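Local coordinates for protein histidine kinase (Caulobacter vibrioides, PDB 6TNE) that probably relays phosphoryl groups in two-component signalling, as a hybrid histidine kinase that carries a CheY-like receiver domain, at residues G1-V6 and R18-R23; L28-G33 and L37-E42; L50-I55 and P62-K67. All coordinates share one frame; numbering follows the deposited sequence.

Interaction 1: residues G1-V6 and R18-R23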
loop_
_atom_site.group_PDB
_atom_site.type_symbol
_atom_site.label_atom_id
_atom_site.label_comp_id
_atom_site.label_asym_id
_atom_site.label_seq_id
_atom_site.Cartn_x
_atom_site.Cartn_y
_atom_site.Cartn_z
ATOM N N GLY A 1 -6.316 4.951 10.450
ATOM C CA GLY A 1 -5.939 5.335 9.110
ATOM C C GLY A 1 -6.274 4.163 8.213
ATOM O O GLY A 1 -6.009 2.997 8.575
ATOM N N ARG A 2 -6.829 4.424 7.029
ATOM C CA ARG A 2 -7.238 3.365 6.102
ATOM C C ARG A 2 -6.123 3.148 5.070
ATOM O O ARG A 2 -5.810 4.048 4.287
ATOM C CB ARG A 2 -8.555 3.716 5.404
ATOM C CG ARG A 2 -8.982 2.657 4.388
ATOM C CD ARG A 2 -10.426 2.896 3.912
ATOM N NE ARG A 2 -11.412 2.504 4.923
ATOM C CZ ARG A 2 -12.699 2.803 4.894
ATOM N NH1 ARG A 2 -13.208 3.544 3.917
ATOM N NH2 ARG A 2 -13.472 2.363 5.874
ATOM N N ILE A 3 -5.504 1.969 5.099
ATOM C CA ILE A 3 -4.348 1.662 4.262
ATOM C C ILE A 3 -4.791 0.614 3.261
ATOM O O ILE A 3 -5.327 -0.418 3.656
ATOM C CB ILE A 3 -3.182 1.120 5.109
ATOM C CG1 ILE A 3 -2.765 2.170 6.157
ATOM C CG2 ILE A 3 -1.994 0.769 4.213
ATOM C CD1 ILE A 3 -1.754 1.628 7.146
ATOM N N LEU A 4 -4.514 0.847 1.972
ATOM C CA LEU A 4 -4.664 -0.194 0.959
ATOM C C LEU A 4 -3.275 -0.806 0.779
ATOM O O LEU A 4 -2.343 -0.097 0.392
ATOM C CB LEU A 4 -5.203 0.429 -0.340
ATOM C CG LEU A 4 -5.254 -0.479 -1.558
ATOM C CD1 LEU A 4 -5.969 -1.778 -1.301
ATOM C CD2 LEU A 4 -5.905 0.315 -2.731
ATOM N N PHE A 5 -3.145 -2.098 1.060
ATOM C CA PHE A 5 -1.855 -2.794 1.093
ATOM C C PHE A 5 -1.901 -3.861 0.014
ATOM O O PHE A 5 -2.667 -4.833 0.129
ATOM C CB PHE A 5 -1.623 -3.412 2.481
ATOM C CG PHE A 5 -0.194 -3.751 2.772
ATOM C CD1 PHE A 5 0.565 -4.565 1.966
ATOM C CD2 PHE A 5 0.444 -3.170 3.854
ATOM C CE1 PHE A 5 1.909 -4.823 2.256
ATOM C CE2 PHE A 5 1.784 -3.436 4.173
ATOM C CZ PHE A 5 2.529 -4.272 3.363
ATOM N N VAL A 6 -1.095 -3.695 -1.024
ATOM C CA VAL A 6 -1.101 -4.539 -2.211
ATOM C C VAL A 6 0.205 -5.313 -2.249
ATOM O O VAL A 6 1.286 -4.725 -2.367
ATOM C CB VAL A 6 -1.281 -3.696 -3.475
ATOM C CG1 VAL A 6 -1.522 -4.607 -4.677
ATOM C CG2 VAL A 6 -2.378 -2.643 -3.288
ATOM N N ARG A 18 -1.471 -7.496 9.688
ATOM C CA ARG A 18 -1.844 -7.776 11.074
ATOM C C ARG A 18 -1.098 -6.866 12.045
ATOM O O ARG A 18 -1.665 -6.399 13.041
ATOM C CB ARG A 18 -1.603 -9.255 11.378
ATOM C CG ARG A 18 -2.619 -10.130 10.684
ATOM C CD ARG A 18 -2.327 -11.600 10.894
ATOM N NE ARG A 18 -2.581 -11.958 12.292
ATOM C CZ ARG A 18 -2.280 -13.143 12.803
ATOM N NH1 ARG A 18 -1.686 -14.048 12.044
ATOM N NH2 ARG A 18 -2.545 -13.405 14.079
ATOM N N LEU A 19 0.189 -6.604 11.776
ATOM C CA LEU A 19 0.953 -5.739 12.661
ATOM C C LEU A 19 0.504 -4.300 12.562
ATOM O O LEU A 19 0.507 -3.580 13.573
ATOM C CB LEU A 19 2.445 -5.898 12.426
ATOM C CG LEU A 19 2.911 -7.264 12.904
ATOM C CD1 LEU A 19 4.300 -7.587 12.356
ATOM C CD2 LEU A 19 2.938 -7.369 14.420
ATOM N N LEU A 20 0.048 -3.872 11.372
ATOM C CA LEU A 20 -0.493 -2.528 11.248
ATOM C C LEU A 20 -1.866 -2.441 11.934
ATOM O O LEU A 20 -2.189 -1.434 12.584
ATOM C CB LEU A 20 -0.544 -2.169 9.783
ATOM C CG LEU A 20 0.469 -1.302 9.073
ATOM C CD1 LEU A 20 1.597 -0.566 9.807
ATOM C CD2 LEU A 20 0.683 -1.687 7.602
ATOM N N ARG A 21 -2.696 -3.481 11.801
ATOM C CA ARG A 21 -3.983 -3.470 12.520
ATOM C C ARG A 21 -3.782 -3.389 14.032
ATOM O O ARG A 21 -4.600 -2.789 14.747
ATOM C CB ARG A 21 -4.808 -4.705 12.155
ATOM C CG ARG A 21 -5.362 -4.719 10.761
ATOM C CD ARG A 21 -6.271 -5.954 10.496
ATOM N NE ARG A 21 -6.546 -5.992 9.070
ATOM C CZ ARG A 21 -6.050 -6.913 8.235
ATOM N NH1 ARG A 21 -5.339 -7.931 8.710
ATOM N NH2 ARG A 21 -6.253 -6.770 6.928
ATOM N N ALA A 22 -2.728 -4.028 14.543
ATOM C CA ALA A 22 -2.415 -3.975 15.971
ATOM C C ALA A 22 -2.129 -2.560 16.420
ATOM O O ALA A 22 -2.238 -2.259 17.615
ATOM C CB ALA A 22 -1.179 -4.835 16.231
ATOM N N ARG A 23 -1.733 -1.692 15.502
ATOM C CA ARG A 23 -1.441 -0.296 15.781
ATOM C C ARG A 23 -2.614 0.601 15.463
ATOM O O ARG A 23 -2.500 1.829 15.586
ATOM C CB ARG A 23 -0.222 0.163 14.994
ATOM C CG ARG A 23 1.026 -0.534 15.443
ATOM C CD ARG A 23 2.107 -0.425 14.417
ATOM N NE ARG A 23 3.393 -0.646 15.044
ATOM C CZ ARG A 23 3.925 -1.838 15.320
ATOM N NH1 ARG A 23 3.289 -2.978 14.999
ATOM N NH2 ARG A 23 5.129 -1.883 15.917
#

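Interaction 2: residues L28-G33 and L37-E42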
loop_
_atom_site.group_PDB
_atom_site.type_symbol
_atom_site.label_atom_id
_atom_site.label_comp_id
_atom_site.label_asym_id
_atom_site.label_seq_id
_atom_site.Cartn_x
_atom_site.Cartn_y
_atom_site.Cartn_z
ATOM N N LEU A 28 -6.858 -2.696 4.145
ATOM C CA LEU A 28 -7.556 -3.378 3.074
ATOM C C LEU A 28 -6.483 -4.074 2.255
ATOM O O LEU A 28 -5.618 -3.421 1.656
ATOM C CB LEU A 28 -8.260 -2.350 2.200
ATOM C CG LEU A 28 -9.304 -1.472 2.904
ATOM C CD1 LEU A 28 -10.013 -0.543 1.942
ATOM C CD2 LEU A 28 -10.342 -2.327 3.606
ATOM N N GLU A 29 -6.541 -5.372 2.183
ATOM C CA GLU A 29 -5.499 -6.149 1.518
ATOM C C GLU A 29 -5.883 -6.471 0.083
ATOM O O GLU A 29 -7.056 -6.797 -0.190
ATOM C CB GLU A 29 -5.280 -7.457 2.257
ATOM C CG GLU A 29 -4.609 -7.271 3.619
ATOM C CD GLU A 29 -4.487 -8.604 4.350
ATOM O OE1 GLU A 29 -3.724 -9.482 3.884
ATOM O OE2 GLU A 29 -5.160 -8.772 5.387
ATOM N N ALA A 30 -4.896 -6.467 -0.799
ATOM C CA ALA A 30 -5.092 -6.907 -2.170
ATOM C C ALA A 30 -3.868 -7.720 -2.564
ATOM O O ALA A 30 -2.749 -7.410 -2.143
ATOM C CB ALA A 30 -5.256 -5.692 -3.101
ATOM N N ALA A 31 -4.059 -8.736 -3.415
ATOM C CA ALA A 31 -2.960 -9.565 -3.860
ATOM C C ALA A 31 -2.457 -9.176 -5.238
ATOM O O ALA A 31 -1.444 -9.720 -5.679
ATOM C CB ALA A 31 -3.359 -11.040 -3.887
ATOM N N ASP A 32 -3.125 -8.262 -5.920
ATOM C CA ASP A 32 -2.681 -7.858 -7.247
ATOM C C ASP A 32 -3.307 -6.516 -7.579
ATOM O O ASP A 32 -4.189 -6.011 -6.869
ATOM C CB ASP A 32 -2.958 -8.880 -8.349
ATOM C CG ASP A 32 -4.364 -9.231 -8.457
ATOM O OD1 ASP A 32 -5.265 -8.405 -8.463
ATOM O OD2 ASP A 32 -4.621 -10.419 -8.550
ATOM N N GLY A 33 -2.818 -5.921 -8.663
ATOM C CA GLY A 33 -3.263 -4.591 -9.019
ATOM C C GLY A 33 -4.685 -4.520 -9.482
ATOM O O GLY A 33 -5.370 -3.533 -9.247
ATOM N N LEU A 37 -7.287 -2.029 -7.782
ATOM C CA LEU A 37 -7.984 -0.970 -8.510
ATOM C C LEU A 37 -9.466 -0.963 -8.164
ATOM O O LEU A 37 -10.065 0.095 -8.031
ATOM C CB LEU A 37 -7.730 -1.156 -10.002
ATOM C CG LEU A 37 -8.201 -0.030 -10.892
ATOM C CD1 LEU A 37 -7.600 1.316 -10.513
ATOM C CD2 LEU A 37 -7.818 -0.414 -12.327
ATOM N N ILE A 38 -10.082 -2.137 -8.024
ATOM C CA ILE A 38 -11.492 -2.193 -7.638
ATOM C C ILE A 38 -11.676 -1.702 -6.212
ATOM O O ILE A 38 -12.589 -0.931 -5.928
ATOM C CB ILE A 38 -12.001 -3.628 -7.838
ATOM C CG1 ILE A 38 -12.077 -3.909 -9.331
ATOM C CG2 ILE A 38 -13.348 -3.865 -7.117
ATOM C CD1 ILE A 38 -12.337 -5.320 -9.676
ATOM N N ILE A 39 -10.768 -2.096 -5.296
ATOM C CA ILE A 39 -10.871 -1.607 -3.933
ATOM C C ILE A 39 -10.740 -0.093 -3.885
ATOM O O ILE A 39 -11.493 0.602 -3.191
ATOM C CB ILE A 39 -9.817 -2.290 -3.029
ATOM C CG1 ILE A 39 -10.113 -3.776 -2.891
ATOM C CG2 ILE A 39 -9.792 -1.659 -1.638
ATOM C CD1 ILE A 39 -8.925 -4.565 -2.383
ATOM N N ALA A 40 -9.781 0.446 -4.645
ATOM C CA ALA A 40 -9.578 1.900 -4.662
ATOM C C ALA A 40 -10.810 2.616 -5.182
ATOM O O ALA A 40 -11.236 3.623 -4.597
ATOM C CB ALA A 40 -8.338 2.249 -5.495
ATOM N N GLU A 41 -11.415 2.100 -6.256
ATOM C CA GLU A 41 -12.606 2.742 -6.791
ATOM C C GLU A 41 -13.727 2.739 -5.767
ATOM O O GLU A 41 -14.416 3.746 -5.575
ATOM C CB GLU A 41 -13.045 2.033 -8.049
ATOM C CG GLU A 41 -14.195 2.759 -8.621
ATOM C CD GLU A 41 -14.643 2.201 -9.929
ATOM O OE1 GLU A 41 -15.456 2.870 -10.605
ATOM O OE2 GLU A 41 -14.199 1.086 -10.284
ATOM N N GLU A 42 -13.984 1.593 -5.142
ATOM C CA GLU A 42 -15.097 1.460 -4.207
ATOM C C GLU A 42 -14.864 2.218 -2.914
ATOM O O GLU A 42 -15.813 2.466 -2.165
ATOM C CB GLU A 42 -15.391 -0.012 -3.948
ATOM C CG GLU A 42 -15.880 -0.779 -5.151
ATOM C CD GLU A 42 -17.227 -0.343 -5.676
ATOM O OE1 GLU A 42 -17.516 -0.717 -6.796
ATOM O OE2 GLU A 42 -17.980 0.337 -4.984
#

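Interaction 3: residues L50-I55 and P62-K67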
loop_
_atom_site.group_PDB
_atom_site.type_symbol
_atom_site.label_atom_id
_atom_site.label_comp_id
_atom_site.label_asym_id
_atom_site.label_seq_id
_atom_site.Cartn_x
_atom_site.Cartn_y
_atom_site.Cartn_z
ATOM N N LEU A 50 -1.578 4.257 0.195
ATOM C CA LEU A 50 -1.396 3.046 -0.590
ATOM C C LEU A 50 0.006 2.517 -0.307
ATOM O O LEU A 50 0.969 3.281 -0.421
ATOM C CB LEU A 50 -1.480 3.373 -2.089
ATOM C CG LEU A 50 -1.114 2.240 -3.048
ATOM C CD1 LEU A 50 -2.017 1.056 -2.895
ATOM C CD2 LEU A 50 -1.078 2.732 -4.472
ATOM N N ILE A 51 0.119 1.242 0.043
ATOM C CA ILE A 51 1.403 0.554 0.130
ATOM C C ILE A 51 1.348 -0.536 -0.920
ATOM O O ILE A 51 0.397 -1.327 -0.920
ATOM C CB ILE A 51 1.644 -0.075 1.504
ATOM C CG1 ILE A 51 1.617 0.994 2.601
ATOM C CG2 ILE A 51 3.008 -0.791 1.485
ATOM C CD1 ILE A 51 1.733 0.408 4.013
ATOM N N SER A 52 2.300 -0.572 -1.855
ATOM C CA SER A 52 2.243 -1.575 -2.904
ATOM C C SER A 52 3.607 -2.136 -3.197
ATOM O O SER A 52 4.596 -1.395 -3.297
ATOM C CB SER A 52 1.701 -0.965 -4.198
ATOM O OG SER A 52 1.537 -1.947 -5.215
ATOM N N ASP A 53 3.666 -3.450 -3.396
ATOM C CA ASP A 53 4.819 -4.082 -4.020
ATOM C C ASP A 53 4.987 -3.539 -5.431
ATOM O O ASP A 53 4.031 -3.081 -6.062
ATOM C CB ASP A 53 4.610 -5.614 -4.030
ATOM C CG ASP A 53 5.897 -6.434 -4.198
ATOM O OD1 ASP A 53 6.993 -5.854 -4.144
ATOM O OD2 ASP A 53 5.788 -7.661 -4.470
ATOM N N VAL A 54 6.222 -3.529 -5.906
ATOM C CA VAL A 54 6.519 -3.038 -7.255
ATOM C C VAL A 54 6.237 -4.106 -8.298
ATOM O O VAL A 54 5.476 -3.867 -9.247
ATOM C CB VAL A 54 7.958 -2.468 -7.321
ATOM C CG1 VAL A 54 8.305 -2.072 -8.773
ATOM C CG2 VAL A 54 8.062 -1.285 -6.376
ATOM N N ILE A 55 6.855 -5.268 -8.157
ATOM C CA ILE A 55 6.750 -6.330 -9.155
ATOM C C ILE A 55 5.778 -7.373 -8.612
ATOM O O ILE A 55 5.972 -7.899 -7.501
ATOM C CB ILE A 55 8.114 -6.985 -9.404
ATOM C CG1 ILE A 55 9.114 -5.928 -9.900
ATOM C CG2 ILE A 55 7.948 -8.146 -10.364
ATOM C CD1 ILE A 55 8.595 -5.029 -11.039
ATOM N N PRO A 62 3.745 0.675 -9.921
ATOM C CA PRO A 62 3.663 2.022 -10.522
ATOM C C PRO A 62 2.545 2.164 -11.553
ATOM O O PRO A 62 1.890 3.213 -11.625
ATOM C CB PRO A 62 5.062 2.211 -11.111
ATOM C CG PRO A 62 5.899 1.419 -10.150
ATOM C CD PRO A 62 5.133 0.183 -9.890
ATOM N N THR A 63 2.263 1.104 -12.313
ATOM C CA THR A 63 1.116 1.118 -13.221
ATOM C C THR A 63 -0.200 1.170 -12.463
ATOM O O THR A 63 -1.124 1.902 -12.863
ATOM C CB THR A 63 1.205 -0.085 -14.172
ATOM O OG1 THR A 63 2.400 0.002 -14.947
ATOM C CG2 THR A 63 -0.023 -0.166 -15.086
ATOM N N LEU A 64 -0.307 0.398 -11.384
ATOM C CA LEU A 64 -1.462 0.514 -10.507
ATOM C C LEU A 64 -1.635 1.952 -10.050
ATOM O O LEU A 64 -2.752 2.479 -10.083
ATOM C CB LEU A 64 -1.308 -0.431 -9.311
ATOM C CG LEU A 64 -2.284 -0.158 -8.156
ATOM C CD1 LEU A 64 -3.755 -0.385 -8.594
ATOM C CD2 LEU A 64 -1.916 -1.060 -6.984
ATOM N N LEU A 65 -0.552 2.616 -9.634
ATOM C CA LEU A 65 -0.682 4.001 -9.194
ATOM C C LEU A 65 -1.219 4.870 -10.316
ATOM O O LEU A 65 -2.078 5.725 -10.099
ATOM C CB LEU A 65 0.675 4.514 -8.706
ATOM C CG LEU A 65 0.666 5.973 -8.269
ATOM C CD1 LEU A 65 -0.411 6.133 -7.154
ATOM C CD2 LEU A 65 2.025 6.426 -7.809
ATOM N N LYS A 66 -0.719 4.686 -11.530
ATOM C CA LYS A 66 -1.224 5.500 -12.631
ATOM C C LYS A 66 -2.723 5.304 -12.824
ATOM O O LYS A 66 -3.453 6.268 -13.082
ATOM C CB LYS A 66 -0.466 5.122 -13.876
ATOM C CG LYS A 66 0.849 5.879 -13.981
ATOM C CD LYS A 66 0.576 7.368 -14.217
ATOM C CE LYS A 66 1.841 8.186 -14.526
ATOM N NZ LYS A 66 1.715 9.605 -14.061
ATOM N N LYS A 67 -3.195 4.082 -12.687
ATOM C CA LYS A 67 -4.611 3.811 -12.872
ATOM C C LYS A 67 -5.468 4.232 -11.689
ATOM O O LYS A 67 -6.649 4.568 -11.861
ATOM C CB LYS A 67 -4.813 2.333 -13.158
ATOM C CG LYS A 67 -4.208 1.893 -14.450
ATOM C CD LYS A 67 -4.415 0.412 -14.661
ATOM C CE LYS A 67 -3.796 -0.094 -15.947
ATOM N NZ LYS A 67 -4.444 0.528 -17.127
#

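Interaction 1: residues G1-V6 and R18-R23
Within the beta-alpha-beta unit that opens this receiver domain, Leu20 near the end of helix 10-21 presses against Ile3 and Phe5 of strand 2-6. Ile3 and Phe5 are two positions apart, so both side chains leave the strand on the face that the helix covers. The methyl CD2 of Leu20 does most of the touching. It lies at the edge of the Phe5 ring, near the ring plane, 4.0 Å from CE2, and also stands 4.1 Å from CD1 of Ile3. The phenyl ring reaches it because CG of Phe5 is anti to the backbone N (chi1 -161°). Both strand side chains cross that of Leu20 at about a right angle. Val27 of strand 26-30 packs on Phe5 and Leu20, and Val114 of helix 107-118 on Ile3, extending the apolar layer. Beside this contact, Arg23 NH1 donates to Leu19 O over 3.2 Å, with the oxygen almost in the guanidinium plane. Branched aliphatic and aromatic groups suit this buried layer because they fill it without bringing polar atoms that would need partners. The helix is therefore held to the strand here by dispersion and shape, with no hydrogen bond to fix its direction.

Interaction 2: residues L28-G33 and L37-E42
Ile39 turns CG1 anti to its carbonyl carbon (chi1 -66°) and runs on nearly extended, which carries CD1 over the strand at Glu29 and Ala30, while CG2 branches off toward Leu28. This is a beta-alpha unit of the CheY-like fold: strand 26-30, at one border of the parallel sheet, turns through Ala31 and Asp32 into helix 33-42, which runs back across it. The axes of 28-30 and 37-42 approach to 9.4 Å with their directions at 151°, close to antiparallel.

The two branches of Ile39 have separate tasks. CG2 lies 3.8 Å from CD1 of Leu28, whose side chain slides past it in the opposite direction. CD1 stands 3.9 Å from CB of Ala30 and also touches the backbone oxygen of Glu29, 3.6 Å away. The small methyl of Ala30 suits a place where the helix comes down close to the sheet, and beta-branched isoleucine offers two separate surfaces to it. Glu29 points away, to the other face of the sheet, where its carboxylate forms salt bridges with Arg13 and Arg21.

At the turn, Asp32 is the N-cap of the helix: its OD1 accepts the backbone N of Glu35, so a carboxylate meets the amide-rich end, where the helix dipole probably favours it. Gly33, compact and without a side chain, begins the first turn. Its carbonyl oxygen accepts the N-H of Leu37 over 2.8 Å and lies 3.4 Å from CB of Leu37.

Interaction 3: residues L50-I55 and P62-K67
Leu50 and Ser52 of strand 49-53 face Leu65 and Leu64 of helix 61-72, while Val54, just past the strand, meets Pro62. The pairing joins the first two elements of the beta-alpha-beta unit formed by strand 49-53, helix 61-72 and strand 77-81, in the core of the CheY-like fold. Leu50 and Leu65 approach loosely through Leu50 CD2 and Leu65 CD1, 4.4 Å apart; Leu72 and Val77 pack on both.

Ser52 sends its outer atom anti to the backbone N (chi1 -176°), which puts OG beside its carbonyl carbon. From there OG donates a hydrogen bond to Asp53 O, 2.9 Å away, so this buried hydroxyl is satisfied by the backbone of the next residue, and CD2 of Leu64 can lie 4.0 Å from it. A small side chain suits the position, since Leu64 comes in against it from the helix.

Asp53 points away from helix 61-72, and its OD1 forms a salt bridge with Lys103. It stands at the C-terminal end of strand 49-53, the place of the phosphoacceptor aspartate in receiver domains, and is probably that residue here. Beyond it Val54 sets CG1 anti to the backbone N (chi1 175°). This aims the methyl at Pro62, whose side chain and that of Val54 cross at about a right angle, with Val54 CG1 4.0 Å from CD of Pro62.

The three contacts clothe both faces of one parallel sheet. Interaction 1 places helix 10-21 on one face; interactions 2 and 3 place helices 33-42 and 61-72 on the other, their contact centres about 10 Å apart. Strand 2-6, which lies between 26-30 and 49-53, joins them all: Ile3 O lies 2.8 Å from Leu28 N, and Val6 N lies 2.8 Å from Ile51 O. On the face covered by helix 10-21, Arg21 NH2 forms a salt bridge with Glu29 OE2 at 2.8 Å. Leu37 CD1 packs 3.6 Å from Lys67 O, joining the two helices. Asp53, the probable phosphoacceptor, sits in the strand segment of interaction 3 but points away from its helix, close to Glu7 and Asp8 just after strand 2-6.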